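Local structure of endoglucanase A (Clostridium longisporum, 6Q1I) at residues A[253-267]-A[298-312]. The protein hydrolyses internal beta-1,4-glucosidic linkages in cellulose, barley beta-glucan and lichenan, and also cleaves xylan, through its family 5 glycoside hydrolase domain. Sequence-based numbering, arbitrary orientation.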
loop_
_atom_site.group_PDB
_atom_site.type_symbol
_atom_site.label_atom_id
_atom_site.label_comp_id
_atom_site.label_asym_id
_atom_site.label_seq_id
_atom_site.Cartn_x
_atom_site.Cartn_y
_atom_site.Cartn_z
ATOM N N TRP A 253 11.825 -5.002 -21.193
ATOM C CA TRP A 253 12.636 -4.591 -20.058
ATOM C C TRP A 253 13.766 -5.592 -19.861
ATOM O O TRP A 253 13.559 -6.802 -20.008
ATOM C CB TRP A 253 11.807 -4.535 -18.765
ATOM C CG TRP A 253 12.543 -3.841 -17.653
ATOM C CD1 TRP A 253 12.471 -2.521 -17.342
ATOM C CD2 TRP A 253 13.486 -4.420 -16.738
ATOM N NE1 TRP A 253 13.300 -2.233 -16.289
ATOM C CE2 TRP A 253 13.931 -3.382 -15.893
ATOM C CE3 TRP A 253 13.990 -5.709 -16.545
ATOM C CZ2 TRP A 253 14.862 -3.591 -14.878
ATOM C CZ3 TRP A 253 14.907 -5.916 -15.533
ATOM C CH2 TRP A 253 15.341 -4.863 -14.717
ATOM N N GLY A 254 14.955 -5.082 -19.523
ATOM C CA GLY A 254 16.059 -5.948 -19.154
ATOM C C GLY A 254 17.455 -5.529 -19.583
ATOM O O GLY A 254 18.401 -6.288 -19.368
ATOM N N SER A 255 17.615 -4.345 -20.169
ATOM C CA SER A 255 18.932 -3.890 -20.592
ATOM C C SER A 255 19.775 -3.463 -19.391
ATOM O O SER A 255 19.284 -3.306 -18.267
ATOM C CB SER A 255 18.801 -2.698 -21.535
ATOM O OG SER A 255 18.322 -1.560 -20.842
ATOM N N SER A 256 21.069 -3.256 -19.654
ATOM C CA SER A 256 21.957 -2.713 -18.632
ATOM C C SER A 256 21.459 -1.365 -18.134
ATOM O O SER A 256 21.499 -1.086 -16.930
ATOM C CB SER A 256 23.375 -2.577 -19.198
ATOM O OG SER A 256 23.938 -3.848 -19.440
ATOM N N TYR A 257 20.985 -0.518 -19.053
ATOM C CA TYR A 257 20.445 0.785 -18.671
ATOM C C TYR A 257 19.200 0.635 -17.802
ATOM O O TYR A 257 19.033 1.356 -16.807
ATOM C CB TYR A 257 20.134 1.604 -19.928
ATOM C CG TYR A 257 19.268 2.817 -19.663
ATOM C CD1 TYR A 257 19.829 4.026 -19.269
ATOM C CD2 TYR A 257 17.885 2.747 -19.793
ATOM C CE1 TYR A 257 19.032 5.135 -19.014
ATOM C CE2 TYR A 257 17.085 3.848 -19.542
ATOM C CZ TYR A 257 17.663 5.038 -19.156
ATOM O OH TYR A 257 16.861 6.130 -18.902
ATOM N N ASP A 258 18.308 -0.299 -18.161
ATOM C CA ASP A 258 17.115 -0.534 -17.352
ATOM C C ASP A 258 17.499 -0.915 -15.927
ATOM O O ASP A 258 16.901 -0.429 -14.957
ATOM C CB ASP A 258 16.288 -1.684 -17.937
ATOM C CG ASP A 258 15.565 -1.325 -19.232
ATOM O OD1 ASP A 258 15.264 -0.135 -19.464
ATOM O OD2 ASP A 258 15.274 -2.269 -20.008
ATOM N N LYS A 259 18.480 -1.809 -15.787
ATOM C CA LYS A 259 18.899 -2.261 -14.465
ATOM C C LYS A 259 19.559 -1.134 -13.684
ATOM O O LYS A 259 19.264 -0.936 -12.498
ATOM C CB LYS A 259 19.825 -3.469 -14.617
ATOM C CG LYS A 259 19.072 -4.710 -15.051
ATOM C CD LYS A 259 19.995 -5.838 -15.459
ATOM C CE LYS A 259 19.191 -7.067 -15.860
ATOM N NZ LYS A 259 20.031 -8.130 -16.465
ATOM N N TYR A 260 20.443 -0.377 -14.335
ATOM C CA TYR A 260 21.098 0.741 -13.667
ATOM C C TYR A 260 20.080 1.760 -13.180
ATOM O O TYR A 260 20.169 2.254 -12.050
ATOM C CB TYR A 260 22.085 1.401 -14.629
ATOM C CG TYR A 260 22.709 2.660 -14.075
ATOM C CD1 TYR A 260 23.786 2.596 -13.211
ATOM C CD2 TYR A 260 22.213 3.915 -14.413
ATOM C CE1 TYR A 260 24.357 3.748 -12.700
ATOM C CE2 TYR A 260 22.781 5.070 -13.909
ATOM C CZ TYR A 260 23.854 4.976 -13.057
ATOM O OH TYR A 260 24.430 6.117 -12.544
ATOM N N SER A 261 19.109 2.090 -14.025
ATOM C CA SER A 261 18.107 3.081 -13.660
ATOM C C SER A 261 17.330 2.641 -12.431
ATOM O O SER A 261 17.067 3.451 -11.529
ATOM C CB SER A 261 17.156 3.309 -14.834
ATOM O OG SER A 261 17.847 3.858 -15.932
ATOM N N LEU A 262 16.943 1.366 -12.377
ATOM C CA LEU A 262 16.200 0.896 -11.216
ATOM C C LEU A 262 17.080 0.896 -9.974
ATOM O O LEU A 262 16.625 1.261 -8.883
ATOM C CB LEU A 262 15.592 -0.478 -11.494
ATOM C CG LEU A 262 14.653 -1.044 -10.429
ATOM C CD1 LEU A 262 13.510 -0.093 -10.114
ATOM C CD2 LEU A 262 14.109 -2.387 -10.878
ATOM N N ASP A 263 18.345 0.502 -10.118
ATOM C CA ASP A 263 19.260 0.514 -8.980
ATOM C C ASP A 263 19.406 1.921 -8.400
ATOM O O ASP A 263 19.378 2.104 -7.180
ATOM C CB ASP A 263 20.630 -0.037 -9.389
ATOM C CG ASP A 263 20.625 -1.543 -9.599
ATOM O OD1 ASP A 263 19.766 -2.242 -9.025
ATOM O OD2 ASP A 263 21.509 -2.032 -10.328
ATOM N N VAL A 264 19.580 2.931 -9.263
ATOM C CA VAL A 264 19.733 4.303 -8.773
ATOM C C VAL A 264 18.460 4.774 -8.079
ATOM O O VAL A 264 18.509 5.465 -7.053
ATOM C CB VAL A 264 20.153 5.232 -9.929
ATOM C CG1 VAL A 264 20.052 6.692 -9.515
ATOM C CG2 VAL A 264 21.578 4.897 -10.372
ATOM N N GLU A 265 17.301 4.415 -8.632
ATOM C CA GLU A 265 16.030 4.783 -8.010
ATOM C C GLU A 265 15.902 4.165 -6.619
ATOM O O GLU A 265 15.557 4.852 -5.645
ATOM C CB GLU A 265 14.886 4.340 -8.924
ATOM C CG GLU A 265 13.501 4.571 -8.350
ATOM C CD GLU A 265 12.384 4.128 -9.285
ATOM O OE1 GLU A 265 12.663 3.835 -10.470
ATOM O OE2 GLU A 265 11.228 4.041 -8.823
ATOM N N LEU A 266 16.182 2.866 -6.500
ATOM C CA LEU A 266 16.061 2.206 -5.203
ATOM C C LEU A 266 17.085 2.741 -4.208
ATOM O O LEU A 266 16.779 2.879 -3.018
ATOM C CB LEU A 266 16.177 0.691 -5.375
ATOM C CG LEU A 266 15.034 0.047 -6.166
ATOM C CD1 LEU A 266 15.368 -1.404 -6.506
ATOM C CD2 LEU A 266 13.714 0.141 -5.384
ATOM N N ASP A 267 18.301 3.047 -4.677
ATOM C CA ASP A 267 19.280 3.715 -3.821
ATOM C C ASP A 267 18.718 5.026 -3.272
ATOM O O ASP A 267 18.917 5.356 -2.097
ATOM C CB ASP A 267 20.567 4.025 -4.601
ATOM C CG ASP A 267 21.466 2.815 -4.813
ATOM O OD1 ASP A 267 21.254 1.755 -4.192
ATOM O OD2 ASP A 267 22.415 2.962 -5.615
ATOM N N GLU A 298 11.290 -10.722 -15.899
ATOM C CA GLU A 298 12.639 -10.208 -15.684
ATOM C C GLU A 298 12.621 -9.019 -14.733
ATOM O O GLU A 298 13.420 -8.945 -13.796
ATOM C CB GLU A 298 13.272 -9.812 -17.019
ATOM C CG GLU A 298 13.776 -10.979 -17.845
ATOM C CD GLU A 298 14.733 -10.545 -18.938
ATOM O OE1 GLU A 298 14.617 -11.053 -20.071
ATOM O OE2 GLU A 298 15.604 -9.694 -18.663
ATOM N N LEU A 299 11.713 -8.072 -14.967
ATOM C CA LEU A 299 11.610 -6.913 -14.088
ATOM C C LEU A 299 11.237 -7.328 -12.671
ATOM O O LEU A 299 11.839 -6.857 -11.704
ATOM C CB LEU A 299 10.581 -5.931 -14.648
ATOM C CG LEU A 299 10.212 -4.768 -13.729
ATOM C CD1 LEU A 299 11.432 -3.907 -13.408
ATOM C CD2 LEU A 299 9.125 -3.915 -14.357
ATOM N N ALA A 300 10.260 -8.229 -12.534
ATOM C CA ALA A 300 9.823 -8.665 -11.211
ATOM C C ALA A 300 10.984 -9.231 -10.402
ATOM O O ALA A 300 11.168 -8.878 -9.231
ATOM C CB ALA A 300 8.712 -9.710 -11.352
ATOM N N GLU A 301 11.775 -10.120 -11.001
ATOM C CA GLU A 301 12.875 -10.719 -10.254
ATOM C C GLU A 301 13.922 -9.673 -9.901
ATOM O O GLU A 301 14.397 -9.612 -8.762
ATOM C CB GLU A 301 13.540 -11.858 -11.027
ATOM C CG GLU A 301 14.659 -12.480 -10.188
ATOM C CD GLU A 301 15.455 -13.558 -10.884
ATOM O OE1 GLU A 301 15.094 -13.956 -12.007
ATOM O OE2 GLU A 301 16.449 -14.014 -10.283
ATOM N N TYR A 302 14.301 -8.844 -10.872
ATOM C CA TYR A 302 15.360 -7.878 -10.616
ATOM C C TYR A 302 14.927 -6.874 -9.560
ATOM O O TYR A 302 15.698 -6.534 -8.655
ATOM C CB TYR A 302 15.751 -7.157 -11.904
ATOM C CG TYR A 302 17.044 -6.402 -11.735
ATOM C CD1 TYR A 302 18.258 -7.015 -12.022
ATOM C CD2 TYR A 302 17.068 -5.103 -11.243
ATOM C CE1 TYR A 302 19.443 -6.354 -11.847
ATOM C CE2 TYR A 302 18.263 -4.432 -11.070
ATOM C CZ TYR A 302 19.443 -5.072 -11.369
ATOM O OH TYR A 302 20.652 -4.441 -11.207
ATOM N N TYR A 303 13.683 -6.404 -9.655
ATOM C CA TYR A 303 13.155 -5.432 -8.706
ATOM C C TYR A 303 13.192 -5.977 -7.285
ATOM O O TYR A 303 13.699 -5.319 -6.373
ATOM C CB TYR A 303 11.734 -5.075 -9.140
ATOM C CG TYR A 303 11.094 -3.841 -8.534
ATOM C CD1 TYR A 303 10.956 -3.684 -7.156
ATOM C CD2 TYR A 303 10.549 -2.859 -9.354
ATOM C CE1 TYR A 303 10.334 -2.578 -6.618
ATOM C CE2 TYR A 303 9.908 -1.752 -8.819
ATOM C CZ TYR A 303 9.818 -1.609 -7.451
ATOM O OH TYR A 303 9.192 -0.512 -6.895
ATOM N N VAL A 304 12.657 -7.181 -7.073
ATOM C CA VAL A 304 12.633 -7.740 -5.726
ATOM C C VAL A 304 14.047 -7.976 -5.210
ATOM O O VAL A 304 14.345 -7.691 -4.049
ATOM C CB VAL A 304 11.775 -9.019 -5.671
ATOM C CG1 VAL A 304 11.862 -9.642 -4.300
ATOM C CG2 VAL A 304 10.329 -8.709 -6.019
ATOM N N THR A 305 14.936 -8.514 -6.049
ATOM C CA THR A 305 16.314 -8.741 -5.614
ATOM C C THR A 305 16.976 -7.430 -5.210
ATOM O O THR A 305 17.586 -7.330 -4.144
ATOM C CB THR A 305 17.134 -9.410 -6.725
ATOM O OG1 THR A 305 16.553 -10.665 -7.092
ATOM C CG2 THR A 305 18.561 -9.667 -6.258
ATOM N N ALA A 306 16.838 -6.403 -6.046
ATOM C CA ALA A 306 17.488 -5.126 -5.781
ATOM C C ALA A 306 16.914 -4.463 -4.536
ATOM O O ALA A 306 17.651 -3.889 -3.724
ATOM C CB ALA A 306 17.322 -4.208 -6.990
ATOM N N ALA A 307 15.601 -4.536 -4.359
ATOM C CA ALA A 307 14.996 -3.942 -3.178
ATOM C C ALA A 307 15.395 -4.702 -1.922
ATOM O O ALA A 307 15.761 -4.096 -0.907
ATOM C CB ALA A 307 13.486 -3.935 -3.339
ATOM N N GLN A 308 15.331 -6.033 -1.967
ATOM C CA GLN A 308 15.653 -6.822 -0.782
ATOM C C GLN A 308 17.130 -6.724 -0.407
ATOM O O GLN A 308 17.459 -6.734 0.786
ATOM C CB GLN A 308 15.180 -8.258 -0.988
ATOM C CG GLN A 308 13.669 -8.394 -0.845
ATOM C CD GLN A 308 13.253 -8.221 0.592
ATOM O OE1 GLN A 308 13.389 -9.142 1.394
ATOM N NE2 GLN A 308 12.797 -7.022 0.945
ATOM N N LYS A 309 18.036 -6.621 -1.385
ATOM C CA LYS A 309 19.449 -6.389 -1.084
ATOM C C LYS A 309 19.647 -5.104 -0.297
ATOM O O LYS A 309 20.627 -4.969 0.443
ATOM C CB LYS A 309 20.257 -6.295 -2.382
ATOM C CG LYS A 309 20.598 -7.632 -3.016
ATOM C CD LYS A 309 21.428 -7.456 -4.290
ATOM C CE LYS A 309 21.880 -8.793 -4.865
ATOM N NZ LYS A 309 22.488 -8.654 -6.218
ATOM N N ARG A 310 18.744 -4.144 -0.470
ATOM C CA ARG A 310 18.778 -2.860 0.210
ATOM C C ARG A 310 17.917 -2.830 1.466
ATOM O O ARG A 310 17.818 -1.778 2.107
ATOM C CB ARG A 310 18.328 -1.762 -0.763
ATOM C CG ARG A 310 19.328 -1.514 -1.886
ATOM C CD ARG A 310 18.705 -0.773 -3.067
ATOM N NE ARG A 310 19.710 -0.399 -4.051
ATOM C CZ ARG A 310 20.222 -1.219 -4.967
ATOM N NH1 ARG A 310 19.821 -2.484 -5.054
ATOM N NH2 ARG A 310 21.151 -0.770 -5.799
ATOM N N GLY A 311 17.285 -3.949 1.826
ATOM C CA GLY A 311 16.419 -3.986 2.992
ATOM C C GLY A 311 15.080 -3.313 2.798
ATOM O O GLY A 311 14.481 -2.864 3.783
ATOM N N ILE A 312 14.603 -3.215 1.557
ATOM C CA ILE A 312 13.347 -2.559 1.219
ATOM C C ILE A 312 12.316 -3.632 0.870
ATOM O O ILE A 312 12.433 -4.281 -0.180
ATOM C CB ILE A 312 13.511 -1.578 0.048
ATOM C CG1 ILE A 312 14.592 -0.537 0.352
ATOM C CG2 ILE A 312 12.163 -0.917 -0.267
ATOM C CD1 ILE A 312 14.916 0.372 -0.818
HETATM O O HOH W 1 20.698 -4.149 -7.331
#
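Two neighbouring outer helices of the (β/α)8 barrel, 256-275 and 293-309, pack here, the axes of 256-267 and 298-309 running at 34° to each other, N to C, with Trp253, just ahead of the first helix, wedged against Leu299 and Tyr302. Leu299 CD1 sits over one indole face, 3.8 Å from the centroid of the Trp253 five-membered ring, while Asp258 CB of Trp253's own segment lies over the opposite face. Tyr302, its CG anti to the backbone N (chi1 -167°), reaches across to helix 256-275: Lys259 CG lies over one face of the Tyr302 ring, and Tyr302 OH donates to Asp263 OD2 on its syn side, at 2.7 Å. Deeper in, Leu262 CD2 leans on Tyr303, and Leu266 CD1 presses tightly on Ala306 CB at 3.5 Å; Leu266 and Tyr303 also touch Ile282 of strand 280-285. At the far end the extended Arg310 grips Asp267 side-on, NE and NH2 both donating to OD1, with NE 2.7 Å from that oxygen. Arg310 NH1 donates to Ala306 O in the last helical turn, which helps fix the guanidinium, and a water links NH1 to Asp263 OD1. An apolar core of Leu262, Leu266 and Tyr303, flanked by the Tyr302-Asp263 hydrogen bond and Arg310-Asp267 salt bridge, joins consecutive helices of the TIM barrel typical of family 5 glycoside hydrolases.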